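Local structure of dihydrodipicolinate synthase (Oceanobacillus iheyensis HTE831, 3D0C) at residues G34-V39 with A71-E76; E40-N45 with L215-P220; G124-Y129 with D151-E156; N131-L136 with A158-L163. The protein probably catalyses the condensation of pyruvate with aspartate semialdehyde in lysine biosynthesis, as a Schiff-base-forming TIM-barrel lyase of the DapA family. The protein carries 1 engineered substitution. All blocks are in the same frame, centred on the assembly; numbering follows the deposited sequence.

Interaction 1: residues G34-V39 with A71-E76; sequences GLDDNV and ATRVTE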
loop_
_atom_site.group_PDB
_atom_site.type_symbol
_atom_site.label_atom_id
_atom_site.label_comp_id
_atom_site.label_asym_id
_atom_site.label_seq_id
_atom_site.Cartn_x
_atom_site.Cartn_y
_atom_site.Cartn_z
ATOM N N GLY A 34 15.537 -20.087 -11.501
ATOM C CA GLY A 34 16.089 -19.439 -10.323
ATOM C C GLY A 34 15.193 -19.604 -9.110
ATOM O O GLY A 34 15.679 -19.810 -7.991
ATOM N N LEU A 35 13.882 -19.505 -9.327
ATOM C CA LEU A 35 12.910 -19.658 -8.251
ATOM C C LEU A 35 12.945 -21.074 -7.690
ATOM O O LEU A 35 12.956 -21.268 -6.468
ATOM C CB LEU A 35 11.493 -19.351 -8.754
ATOM C CG LEU A 35 10.367 -19.664 -7.762
ATOM C CD1 LEU A 35 10.637 -18.939 -6.450
ATOM C CD2 LEU A 35 9.015 -19.251 -8.338
ATOM N N ASP A 36 12.945 -22.066 -8.579
ATOM C CA ASP A 36 12.982 -23.455 -8.134
ATOM C C ASP A 36 14.234 -23.677 -7.283
ATOM O O ASP A 36 14.181 -24.321 -6.234
ATOM C CB ASP A 36 12.980 -24.422 -9.335
ATOM C CG ASP A 36 11.576 -24.638 -9.932
ATOM O OD1 ASP A 36 10.584 -24.115 -9.376
ATOM O OD2 ASP A 36 11.466 -25.343 -10.961
ATOM N N ASP A 37 15.354 -23.123 -7.734
ATOM C CA ASP A 37 16.618 -23.267 -7.028
ATOM C C ASP A 37 16.658 -22.549 -5.691
ATOM O O ASP A 37 17.332 -22.998 -4.762
ATOM C CB ASP A 37 17.764 -22.775 -7.901
ATOM C CG ASP A 37 17.976 -23.656 -9.114
ATOM O OD1 ASP A 37 17.524 -24.821 -9.080
ATOM O OD2 ASP A 37 18.599 -23.191 -10.089
ATOM N N ASN A 38 15.955 -21.430 -5.592
ATOM C CA ASN A 38 15.942 -20.706 -4.329
ATOM C C ASN A 38 15.143 -21.515 -3.311
ATOM O O ASN A 38 15.517 -21.607 -2.139
ATOM C CB ASN A 38 15.323 -19.319 -4.505
ATOM C CG ASN A 38 15.148 -18.595 -3.187
ATOM O OD1 ASN A 38 16.104 -18.426 -2.428
ATOM N ND2 ASN A 38 13.924 -18.171 -2.904
ATOM N N VAL A 39 14.045 -22.107 -3.772
ATOM C CA VAL A 39 13.187 -22.929 -2.926
ATOM C C VAL A 39 13.961 -24.165 -2.452
ATOM O O VAL A 39 13.880 -24.547 -1.283
ATOM C CB VAL A 39 11.911 -23.364 -3.700
ATOM C CG1 VAL A 39 11.079 -24.332 -2.868
ATOM C CG2 VAL A 39 11.079 -22.131 -4.049
ATOM N N ALA A 71 2.802 -18.857 -6.358
ATOM C CA ALA A 71 2.280 -19.645 -5.249
ATOM C C ALA A 71 2.148 -21.103 -5.681
ATOM O O ALA A 71 2.598 -22.019 -4.986
ATOM C CB ALA A 71 0.923 -19.099 -4.806
ATOM N N THR A 72 1.532 -21.313 -6.839
ATOM C CA THR A 72 1.338 -22.656 -7.358
ATOM C C THR A 72 2.676 -23.375 -7.507
ATOM O O THR A 72 2.848 -24.503 -7.022
ATOM C CB THR A 72 0.607 -22.607 -8.723
ATOM O OG1 THR A 72 -0.722 -22.100 -8.527
ATOM C CG2 THR A 72 0.522 -23.992 -9.346
ATOM N N ARG A 73 3.618 -22.702 -8.160
ATOM C CA ARG A 73 4.958 -23.239 -8.410
ATOM C C ARG A 73 5.674 -23.659 -7.128
ATOM O O ARG A 73 6.204 -24.770 -7.021
ATOM C CB ARG A 73 5.806 -22.188 -9.122
ATOM C CG ARG A 73 7.201 -22.657 -9.510
ATOM C CD ARG A 73 7.152 -23.455 -10.803
ATOM N NE ARG A 73 8.479 -23.649 -11.382
ATOM C CZ ARG A 73 8.691 -24.017 -12.641
ATOM N NH1 ARG A 73 7.659 -24.227 -13.449
ATOM N NH2 ARG A 73 9.929 -24.172 -13.093
ATOM N N VAL A 74 5.712 -22.753 -6.156
ATOM C CA VAL A 74 6.371 -23.054 -4.896
ATOM C C VAL A 74 5.687 -24.206 -4.176
ATOM O O VAL A 74 6.351 -25.140 -3.725
ATOM C CB VAL A 74 6.400 -21.818 -3.962
ATOM C CG1 VAL A 74 7.111 -22.168 -2.646
ATOM C CG2 VAL A 74 7.112 -20.670 -4.650
ATOM N N THR A 75 4.359 -24.150 -4.072
ATOM C CA THR A 75 3.612 -25.203 -3.390
ATOM C C THR A 75 3.919 -26.591 -3.966
ATOM O O THR A 75 4.204 -27.541 -3.223
ATOM C CB THR A 75 2.080 -24.951 -3.473
ATOM O OG1 THR A 75 1.756 -23.731 -2.794
ATOM C CG2 THR A 75 1.308 -26.102 -2.828
ATOM N N GLU A 76 3.859 -26.703 -5.290
ATOM C CA GLU A 76 4.116 -27.973 -5.956
ATOM C C GLU A 76 5.569 -28.421 -5.815
ATOM O O GLU A 76 5.835 -29.605 -5.603
ATOM C CB GLU A 76 3.711 -27.881 -7.434
ATOM C CG GLU A 76 2.266 -27.434 -7.614
ATOM C CD GLU A 76 1.775 -27.519 -9.047
ATOM O OE1 GLU A 76 2.517 -27.104 -9.962
ATOM O OE2 GLU A 76 0.635 -27.987 -9.254
#
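Asp36 and Arg73 form a two-pronged salt bridge between helices 32-44 and 64-78. Arg73 NE gives the better hydrogen bond, 2.9 Å to Asp36 OD1, which it meets on the syn side but somewhat out of the carboxylate plane. The second prong, from Arg73 NH2 to Asp36 OD2, is just as short at 2.9 Å but poorly directed, and so weak. The carboxylate and guanidinium planes are only 20° apart, and the two side chains cross at about a right angle. A bend in the arginine chain (chi2 81°) sets CD off the line of CB and CG.

Beside the ion pair the contact turns apolar. The methylene Arg73 CG lies 4.0 Å from Leu35 CD2, the two side chains sliding past each other in opposite directions. Val74 uses both its methyls: CG2 sits 4.3 Å from Leu35 CD1, and CG1 packs 4.2 Å from Val39 CG2. The local axes approach to 10.3 Å and cross at -43°, those of two successive outer helices of a TIM barrel that run the same general way. Val39 and Val74 both rest on Ile50 of strand 49-50, the strand that links the two helices, while Leu77, one turn further along helix 64-78, touches Asp36 and Val39.

Interaction 2: residues E40-N45 with L215-P220; sequences EFLLQN and LVNVFP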
loop_
_atom_site.group_PDB
_atom_site.type_symbol
_atom_site.label_atom_id
_atom_site.label_comp_id
_atom_site.label_asym_id
_atom_site.label_seq_id
_atom_site.Cartn_x
_atom_site.Cartn_y
_atom_site.Cartn_z
ATOM N N GLU A 40 14.712 -24.783 -3.361
ATOM C CA GLU A 40 15.510 -25.965 -3.019
ATOM C C GLU A 40 16.574 -25.590 -1.990
ATOM O O GLU A 40 16.826 -26.328 -1.038
ATOM C CB GLU A 40 16.201 -26.536 -4.267
ATOM C CG GLU A 40 15.305 -27.347 -5.191
ATOM C CD GLU A 40 14.567 -28.462 -4.471
ATOM O OE1 GLU A 40 15.128 -29.033 -3.512
ATOM O OE2 GLU A 40 13.429 -28.777 -4.874
ATOM N N PHE A 41 17.198 -24.436 -2.202
ATOM C CA PHE A 41 18.235 -23.928 -1.313
ATOM C C PHE A 41 17.697 -23.800 0.104
ATOM O O PHE A 41 18.354 -24.203 1.066
ATOM C CB PHE A 41 18.710 -22.558 -1.799
ATOM C CG PHE A 41 19.743 -21.922 -0.915
ATOM C CD1 PHE A 41 21.090 -22.251 -1.042
ATOM C CD2 PHE A 41 19.370 -20.988 0.047
ATOM C CE1 PHE A 41 22.052 -21.657 -0.223
ATOM C CE2 PHE A 41 20.321 -20.387 0.871
ATOM C CZ PHE A 41 21.667 -20.721 0.736
ATOM N N LEU A 42 16.507 -23.218 0.224
ATOM C CA LEU A 42 15.866 -23.031 1.517
ATOM C C LEU A 42 15.545 -24.372 2.180
ATOM O O LEU A 42 15.796 -24.564 3.370
ATOM C CB LEU A 42 14.585 -22.208 1.346
ATOM C CG LEU A 42 14.784 -20.740 0.953
ATOM C CD1 LEU A 42 13.455 -20.128 0.522
ATOM C CD2 LEU A 42 15.379 -19.976 2.135
ATOM N N LEU A 43 14.995 -25.304 1.413
ATOM C CA LEU A 43 14.655 -26.607 1.967
ATOM C C LEU A 43 15.896 -27.399 2.373
ATOM O O LEU A 43 15.905 -28.057 3.410
ATOM C CB LEU A 43 13.836 -27.417 0.958
ATOM C CG LEU A 43 12.436 -26.877 0.644
ATOM C CD1 LEU A 43 11.825 -27.658 -0.503
ATOM C CD2 LEU A 43 11.559 -26.975 1.890
ATOM N N GLN A 44 16.942 -27.336 1.558
ATOM C CA GLN A 44 18.172 -28.064 1.843
ATOM C C GLN A 44 18.834 -27.534 3.104
ATOM O O GLN A 44 19.586 -28.245 3.769
ATOM C CB GLN A 44 19.142 -27.949 0.661
ATOM C CG GLN A 44 20.533 -28.512 0.929
ATOM C CD GLN A 44 20.505 -29.950 1.429
ATOM O OE1 GLN A 44 19.954 -30.840 0.776
ATOM N NE2 GLN A 44 21.107 -30.183 2.594
ATOM N N ASN A 45 18.547 -26.280 3.430
ATOM C CA ASN A 45 19.128 -25.663 4.605
ATOM C C ASN A 45 18.247 -25.703 5.850
ATOM O O ASN A 45 18.500 -24.991 6.817
ATOM C CB ASN A 45 19.549 -24.236 4.263
ATOM C CG ASN A 45 20.817 -24.206 3.431
ATOM O OD1 ASN A 45 21.901 -24.471 3.941
ATOM N ND2 ASN A 45 20.687 -23.901 2.146
ATOM N N LEU A 215 17.169 -13.350 5.400
ATOM C CA LEU A 215 18.580 -13.712 5.450
ATOM C C LEU A 215 18.773 -15.184 5.094
ATOM O O LEU A 215 19.810 -15.573 4.561
ATOM C CB LEU A 215 19.147 -13.445 6.848
ATOM C CG LEU A 215 20.596 -13.889 7.085
ATOM C CD1 LEU A 215 21.515 -13.223 6.073
ATOM C CD2 LEU A 215 21.014 -13.526 8.503
ATOM N N VAL A 216 17.770 -16.001 5.386
ATOM C CA VAL A 216 17.862 -17.423 5.087
ATOM C C VAL A 216 18.078 -17.720 3.598
ATOM O O VAL A 216 18.448 -18.838 3.245
ATOM C CB VAL A 216 16.611 -18.184 5.580
ATOM C CG1 VAL A 216 16.640 -18.308 7.101
ATOM C CG2 VAL A 216 15.348 -17.470 5.128
ATOM N N ASN A 217 17.851 -16.732 2.729
ATOM C CA ASN A 217 18.045 -16.919 1.283
ATOM C C ASN A 217 19.523 -16.807 0.925
ATOM O O ASN A 217 19.923 -17.113 -0.204
ATOM C CB ASN A 217 17.287 -15.852 0.472
ATOM C CG ASN A 217 15.779 -16.002 0.552
ATOM O OD1 ASN A 217 15.208 -16.965 0.036
ATOM N ND2 ASN A 217 15.125 -15.042 1.201
ATOM N N VAL A 218 20.333 -16.373 1.887
ATOM C CA VAL A 218 21.756 -16.173 1.646
ATOM C C VAL A 218 22.657 -16.895 2.645
ATOM O O VAL A 218 23.588 -17.602 2.253
ATOM C CB VAL A 218 22.089 -14.678 1.697
ATOM C CG1 VAL A 218 23.462 -14.424 1.100
ATOM C CG2 VAL A 218 21.018 -13.893 0.972
ATOM N N PHE A 219 22.384 -16.700 3.932
ATOM C CA PHE A 219 23.165 -17.325 4.998
ATOM C C PHE A 219 22.229 -17.981 6.006
ATOM O O PHE A 219 22.175 -17.583 7.168
ATOM C CB PHE A 219 24.021 -16.271 5.717
ATOM C CG PHE A 219 25.214 -15.817 4.930
ATOM C CD1 PHE A 219 26.322 -16.646 4.778
ATOM C CD2 PHE A 219 25.234 -14.561 4.339
ATOM C CE1 PHE A 219 27.431 -16.228 4.045
ATOM C CE2 PHE A 219 26.337 -14.133 3.604
ATOM C CZ PHE A 219 27.438 -14.968 3.458
ATOM N N PRO A 220 21.483 -19.008 5.577
ATOM C CA PRO A 220 20.553 -19.692 6.481
ATOM C C PRO A 220 21.178 -20.222 7.775
ATOM O O PRO A 220 20.509 -20.278 8.812
ATOM C CB PRO A 220 19.997 -20.816 5.612
ATOM C CG PRO A 220 21.156 -21.145 4.724
ATOM C CD PRO A 220 21.637 -19.763 4.320
#
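Leu42 faces Asn217 with CA atoms 6.5 Å apart, and Asn45 faces Pro220 at a CA spacing of 6.4 Å, where the last turn of helix 32-44 meets a short 3-10 turn (215-217) and the start of helix 220-232. Phe41 reaches across with its CG anti to the backbone N (chi1 178°). The rim of its ring touches backbone oxygens: CE2 lies 3.4 Å from Val216 O, which sits at the edge in the ring plane, and Asn217 O approaches obliquely. At the ring tip, Phe41 CZ meets Pro220 CD at 3.7 Å, and the two side chains cross at about a right angle. The amide of Asn45 covers one face of Phe41, ND2 standing 3.4 Å above the ring centre while it also donates to Phe41 O.

The contact joins the helix that follows the first barrel strand to the loop after the eighth, strand 210-213, and so lies at the seam where the TIM barrel closes. Here Leu42 pushes its methyls into the loop: CD2 packs 3.9 Å from Val216 CG2, and CD1 lies 3.6 Å from Asn217 OD1. The amide of Asn217 is held on its other branch, ND2 donating to Gly214 O and Ile18 O. The side chain of Asn217 lies about 4 Å from that of Thr56, predicted to bind pyruvate. Asn45 closes the row, its amide carbon against Pro220 CG. Phe219 occupies the N-cap of helix 220-232, which Pro220 begins.

Interaction 3: residues G124-Y129 with D151-E156; sequences GAVEYY and DDVIKE
Val153 points its CG1 methyl against Ala125, Val126 and Tyr129 on one side of helix 122-135. With CG1 anti to the backbone N (chi1 169°), this branch makes the nearest contacts of Val153. It lies 4.1 Å from Val126 CG2, 4.4 Å from Ala125 CB and 4.1 Å from Tyr129 CD2. The tyrosine receives it at the ring edge, close to the ring plane, rather than over a face, and the two side chains cross at about a right angle. Val126 and Val153, in contrast, slide past each other in opposite directions.

Val126 CG1 packs 3.6 Å from Glu156 CG. The other methyl, Val126 CG2, lies between Glu156 CG and Val153 CG1. The glutamate chain bends about its CB-CG bond (chi2 92°, well off a staggered value), which turns CD aside, and Glu156 OE2 comes within 3.8 Å of Val126 CG1. The charged end thus lies at the exposed margin of an otherwise apolar patch. Glu127 OE2 is 6.0 Å from Glu156 OE2, but it is salt-bridged to Arg130, which would offset any repulsion between the like charges.

The local axes of the two segments cross at -42°, and the pair are consecutive outer helices of the barrel, joined through strand 140-144. Tyr129 packs on Ile142 of that strand; Leu157, at the end of helix 152-157, touches both Val126 and Tyr129. Beyond the contact, Glu127 and Tyr128 pack against Asn283 and Glu280 of the second subunit.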
loop_
_atom_site.group_PDB
_atom_site.type_symbol
_atom_site.label_atom_id
_atom_site.label_comp_id
_atom_site.label_asym_id
_atom_site.label_seq_id
_atom_site.Cartn_x
_atom_site.Cartn_y
_atom_site.Cartn_z
ATOM N N GLY A 124 -13.338 -1.657 10.736
ATOM C CA GLY A 124 -13.351 -2.068 9.341
ATOM C C GLY A 124 -12.299 -3.133 9.079
ATOM O O GLY A 124 -12.486 -4.023 8.239
ATOM N N ALA A 125 -11.183 -3.036 9.795
ATOM C CA ALA A 125 -10.101 -4.001 9.652
ATOM C C ALA A 125 -10.616 -5.365 10.102
ATOM O O ALA A 125 -10.365 -6.379 9.453
ATOM C CB ALA A 125 -8.903 -3.584 10.509
ATOM N N VAL A 126 -11.341 -5.392 11.217
ATOM C CA VAL A 126 -11.885 -6.652 11.709
ATOM C C VAL A 126 -12.757 -7.297 10.624
ATOM O O VAL A 126 -12.643 -8.496 10.360
ATOM C CB VAL A 126 -12.717 -6.439 12.998
ATOM C CG1 VAL A 126 -13.442 -7.724 13.370
ATOM C CG2 VAL A 126 -11.798 -5.994 14.140
ATOM N N GLU A 127 -13.609 -6.501 9.985
ATOM C CA GLU A 127 -14.487 -7.012 8.926
ATOM C C GLU A 127 -13.692 -7.523 7.723
ATOM O O GLU A 127 -13.999 -8.573 7.149
ATOM C CB GLU A 127 -15.458 -5.916 8.481
ATOM C CG GLU A 127 -16.406 -5.472 9.573
ATOM C CD GLU A 127 -17.248 -6.618 10.097
ATOM O OE1 GLU A 127 -18.024 -7.190 9.300
ATOM O OE2 GLU A 127 -17.127 -6.953 11.301
ATOM N N TYR A 128 -12.668 -6.768 7.346
ATOM C CA TYR A 128 -11.800 -7.122 6.225
ATOM C C TYR A 128 -11.199 -8.499 6.474
ATOM O O TYR A 128 -11.352 -9.435 5.667
ATOM C CB TYR A 128 -10.675 -6.086 6.106
ATOM C CG TYR A 128 -9.676 -6.373 5.014
ATOM C CD1 TYR A 128 -9.955 -6.055 3.689
ATOM C CD2 TYR A 128 -8.451 -6.974 5.304
ATOM C CE1 TYR A 128 -9.039 -6.329 2.674
ATOM C CE2 TYR A 128 -7.531 -7.252 4.305
ATOM C CZ TYR A 128 -7.829 -6.928 2.990
ATOM O OH TYR A 128 -6.910 -7.207 2.006
ATOM N N TYR A 129 -10.517 -8.625 7.604
ATOM C CA TYR A 129 -9.875 -9.884 7.960
ATOM C C TYR A 129 -10.827 -11.061 8.111
ATOM O O TYR A 129 -10.603 -12.142 7.579
ATOM C CB TYR A 129 -9.084 -9.717 9.261
ATOM C CG TYR A 129 -7.850 -8.858 9.124
ATOM C CD1 TYR A 129 -6.904 -9.115 8.131
ATOM C CD2 TYR A 129 -7.621 -7.796 9.994
ATOM C CE1 TYR A 129 -5.761 -8.331 8.008
ATOM C CE2 TYR A 129 -6.479 -7.004 9.882
ATOM C CZ TYR A 129 -5.554 -7.277 8.886
ATOM O OH TYR A 129 -4.430 -6.495 8.769
ATOM N N ASP A 151 -4.323 -3.172 18.918
ATOM C CA ASP A 151 -4.063 -4.587 19.085
ATOM C C ASP A 151 -5.377 -5.321 19.370
ATOM O O ASP A 151 -5.435 -6.544 19.287
ATOM C CB ASP A 151 -3.062 -4.819 20.222
ATOM C CG ASP A 151 -1.683 -4.283 19.889
ATOM O OD1 ASP A 151 -1.244 -4.505 18.739
ATOM O OD2 ASP A 151 -1.042 -3.652 20.762
ATOM N N ASP A 152 -6.434 -4.580 19.691
ATOM C CA ASP A 152 -7.724 -5.215 19.951
ATOM C C ASP A 152 -8.283 -5.860 18.679
ATOM O O ASP A 152 -9.190 -6.684 18.746
ATOM C CB ASP A 152 -8.732 -4.207 20.494
ATOM C CG ASP A 152 -8.393 -3.726 21.897
ATOM O OD1 ASP A 152 -7.720 -4.453 22.664
ATOM O OD2 ASP A 152 -8.827 -2.608 22.236
ATOM N N VAL A 153 -7.759 -5.469 17.519
ATOM C CA VAL A 153 -8.195 -6.060 16.251
ATOM C C VAL A 153 -7.791 -7.533 16.312
ATOM O O VAL A 153 -8.557 -8.428 15.945
ATOM C CB VAL A 153 -7.482 -5.413 15.039
ATOM C CG1 VAL A 153 -7.744 -6.233 13.764
ATOM C CG2 VAL A 153 -7.958 -3.983 14.865
ATOM N N ILE A 154 -6.565 -7.759 16.778
ATOM C CA ILE A 154 -6.021 -9.098 16.923
ATOM C C ILE A 154 -6.821 -9.864 17.982
ATOM O O ILE A 154 -7.229 -11.002 17.756
ATOM C CB ILE A 154 -4.527 -9.049 17.354
ATOM C CG1 ILE A 154 -3.661 -8.513 16.211
ATOM C CG2 ILE A 154 -4.059 -10.432 17.776
ATOM C CD1 ILE A 154 -2.224 -8.220 16.614
ATOM N N LYS A 155 -7.034 -9.231 19.133
ATOM C CA LYS A 155 -7.773 -9.844 20.240
ATOM C C LYS A 155 -9.166 -10.289 19.805
ATOM O O LYS A 155 -9.622 -11.384 20.150
ATOM C CB LYS A 155 -7.874 -8.855 21.408
ATOM C CG LYS A 155 -6.519 -8.527 22.040
ATOM C CD LYS A 155 -6.586 -7.363 23.025
ATOM C CE LYS A 155 -7.521 -7.644 24.187
ATOM N NZ LYS A 155 -7.498 -6.518 25.168
ATOM N N GLU A 156 -9.827 -9.432 19.040
ATOM C CA GLU A 156 -11.162 -9.706 18.519
ATOM C C GLU A 156 -11.194 -10.932 17.601
ATOM O O GLU A 156 -12.121 -11.744 17.657
ATOM C CB GLU A 156 -11.660 -8.486 17.740
ATOM C CG GLU A 156 -12.818 -8.765 16.811
ATOM C CD GLU A 156 -14.154 -8.528 17.467
ATOM O OE1 GLU A 156 -14.392 -9.096 18.554
ATOM O OE2 GLU A 156 -14.968 -7.771 16.893
#

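Interaction 4: residues N131-L136 with A158-L163; sequences NIIEAL and APLDKL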
loop_
_atom_site.group_PDB
_atom_site.type_symbol
_atom_site.label_atom_id
_atom_site.label_comp_id
_atom_site.label_asym_id
_atom_site.label_seq_id
_atom_site.Cartn_x
_atom_site.Cartn_y
_atom_site.Cartn_z
ATOM N N ASN A 131 -13.912 -11.590 6.880
ATOM C CA ASN A 131 -14.555 -12.056 5.664
ATOM C C ASN A 131 -13.581 -12.881 4.809
ATOM O O ASN A 131 -13.996 -13.805 4.121
ATOM C CB ASN A 131 -15.105 -10.880 4.854
ATOM C CG ASN A 131 -16.229 -10.150 5.572
ATOM O OD1 ASN A 131 -16.856 -10.689 6.492
ATOM N ND2 ASN A 131 -16.499 -8.920 5.147
ATOM N N ILE A 132 -12.289 -12.562 4.851
ATOM C CA ILE A 132 -11.338 -13.317 4.053
ATOM C C ILE A 132 -11.075 -14.708 4.647
ATOM O O ILE A 132 -11.178 -15.720 3.943
ATOM C CB ILE A 132 -10.021 -12.531 3.880
ATOM C CG1 ILE A 132 -10.316 -11.241 3.105
ATOM C CG2 ILE A 132 -8.970 -13.380 3.155
ATOM C CD1 ILE A 132 -9.158 -10.330 2.990
ATOM N N ILE A 133 -10.766 -14.752 5.940
ATOM C CA ILE A 133 -10.492 -15.998 6.637
ATOM C C ILE A 133 -11.654 -16.988 6.456
ATOM O O ILE A 133 -11.455 -18.135 6.025
ATOM C CB ILE A 133 -10.302 -15.725 8.140
ATOM C CG1 ILE A 133 -9.085 -14.817 8.370
ATOM C CG2 ILE A 133 -10.152 -17.035 8.906
ATOM C CD1 ILE A 133 -8.885 -14.396 9.795
ATOM N N GLU A 134 -12.863 -16.520 6.772
ATOM C CA GLU A 134 -14.082 -17.316 6.695
ATOM C C GLU A 134 -14.366 -17.857 5.300
ATOM O O GLU A 134 -15.092 -18.864 5.161
ATOM C CB GLU A 134 -15.278 -16.457 7.138
ATOM C CG GLU A 134 -15.230 -16.057 8.610
ATOM C CD GLU A 134 -16.488 -15.289 9.025
ATOM O OE1 GLU A 134 -17.352 -15.027 8.140
ATOM O OE2 GLU A 134 -16.614 -14.947 10.225
ATOM N N ALA A 135 -13.827 -17.185 4.280
ATOM C CA ALA A 135 -14.089 -17.588 2.913
ATOM C C ALA A 135 -13.065 -18.570 2.319
ATOM O O ALA A 135 -13.272 -19.068 1.192
ATOM C CB ALA A 135 -14.204 -16.353 2.014
ATOM N N LEU A 136 -12.015 -18.870 3.088
ATOM C CA LEU A 136 -10.952 -19.759 2.679
ATOM C C LEU A 136 -11.021 -21.076 3.440
ATOM O O LEU A 136 -11.215 -21.107 4.645
ATOM C CB LEU A 136 -9.583 -19.116 2.936
ATOM C CG LEU A 136 -9.334 -17.819 2.154
ATOM C CD1 LEU A 136 -7.946 -17.215 2.451
ATOM C CD2 LEU A 136 -9.449 -18.105 0.648
ATOM N N ALA A 158 -8.640 -13.409 17.307
ATOM C CA ALA A 158 -7.954 -14.585 17.841
ATOM C C ALA A 158 -8.804 -15.849 18.017
ATOM O O ALA A 158 -8.348 -16.948 17.711
ATOM C CB ALA A 158 -7.275 -14.233 19.154
ATOM N N PRO A 159 -10.042 -15.712 18.518
ATOM C CA PRO A 159 -10.932 -16.859 18.729
ATOM C C PRO A 159 -11.260 -17.690 17.493
ATOM O O PRO A 159 -11.663 -18.854 17.611
ATOM C CB PRO A 159 -12.182 -16.214 19.326
ATOM C CG PRO A 159 -11.621 -15.090 20.105
ATOM C CD PRO A 159 -10.627 -14.501 19.117
ATOM N N LEU A 160 -11.113 -17.092 16.313
ATOM C CA LEU A 160 -11.405 -17.801 15.071
ATOM C C LEU A 160 -10.469 -18.977 14.889
ATOM O O LEU A 160 -9.253 -18.802 14.859
ATOM C CB LEU A 160 -11.269 -16.866 13.866
ATOM C CG LEU A 160 -12.195 -15.647 13.812
ATOM C CD1 LEU A 160 -11.883 -14.810 12.582
ATOM C CD2 LEU A 160 -13.646 -16.109 13.790
ATOM N N ASP A 161 -11.035 -20.171 14.759
ATOM C CA ASP A 161 -10.230 -21.368 14.565
ATOM C C ASP A 161 -9.227 -21.229 13.422
ATOM O O ASP A 161 -8.066 -21.631 13.556
ATOM C CB ASP A 161 -11.135 -22.572 14.298
ATOM C CG ASP A 161 -11.675 -23.184 15.574
ATOM O OD1 ASP A 161 -10.846 -23.563 16.430
ATOM O OD2 ASP A 161 -12.914 -23.283 15.727
ATOM N N LYS A 162 -9.662 -20.646 12.309
ATOM C CA LYS A 162 -8.786 -20.496 11.148
ATOM C C LYS A 162 -7.630 -19.519 11.339
ATOM O O LYS A 162 -6.630 -19.616 10.626
ATOM C CB LYS A 162 -9.596 -20.090 9.916
ATOM C CG LYS A 162 -10.582 -21.151 9.457
ATOM C CD LYS A 162 -11.365 -20.658 8.254
ATOM C CE LYS A 162 -12.470 -21.630 7.899
ATOM N NZ LYS A 162 -13.160 -21.289 6.627
ATOM N N LEU A 163 -7.760 -18.569 12.264
ATOM C CA LEU A 163 -6.663 -17.634 12.499
ATOM C C LEU A 163 -5.691 -18.366 13.425
ATOM O O LEU A 163 -5.912 -18.434 14.630
ATOM C CB LEU A 163 -7.164 -16.352 13.163
ATOM C CG LEU A 163 -6.081 -15.317 13.477
ATOM C CD1 LEU A 163 -5.283 -15.025 12.215
ATOM C CD2 LEU A 163 -6.712 -14.038 14.013
#
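Leu160, first of the second segment to reach helix 122-135, sets its CD1 methyl 4.1 Å from CD1 of Ile133, the two side chains crossing at a slant. From Leu160 the chain folds into a type I beta turn ending at Leu163, whose N donates to Leu160 O. The turn runs from the loop after helix 152-157 into strand 163-168 of the TIM barrel, so the contact ties the end of helix 122-135 to the start of that strand, with strand 140-144 and helix 152-157 intervening in sequence.

Lys162 carries the polar part. Its extended chain runs past Ile133, whose CG2 lies against Lys162 CB at 3.3 Å, tighter than usual for two carbons. Lys162 NZ then hydrogen-bonds Leu136 O at 2.8 Å, from above the carbonyl plane, and Glu134 O only weakly at 3.4 Å. These carbonyls lie close to the C-terminal end of the helix, where a positive charge would be expected to suit the helix dipole. The Lys162 backbone bonds to Ser140, at the start of the neighbouring strand 140-144. Leu163, buried at the start of strand 163-168, brings its CB 4.3 Å from Ile133 CD1.

In the fold
Interactions 1 and 3 are the same kind of joint, neighbouring outer helices crossing at almost the same angle; both are buried, but interaction 1 carries a salt bridge and interaction 3 relies on apolar packing, with a glutamate at its margin. Interactions 2 and 4 instead set a helix end against a loop: the former buried and built on aromatic, proline and amide contacts, the latter partly exposed and held by a lysine on backbone carbonyls. Helix 32-44 serves interactions 1 and 2, and helix 122-135 serves 3 and 4. The two pairs stand far apart, interactions 2 and 3 having centres about 34 Å from each other on opposite sides of the chain's centre.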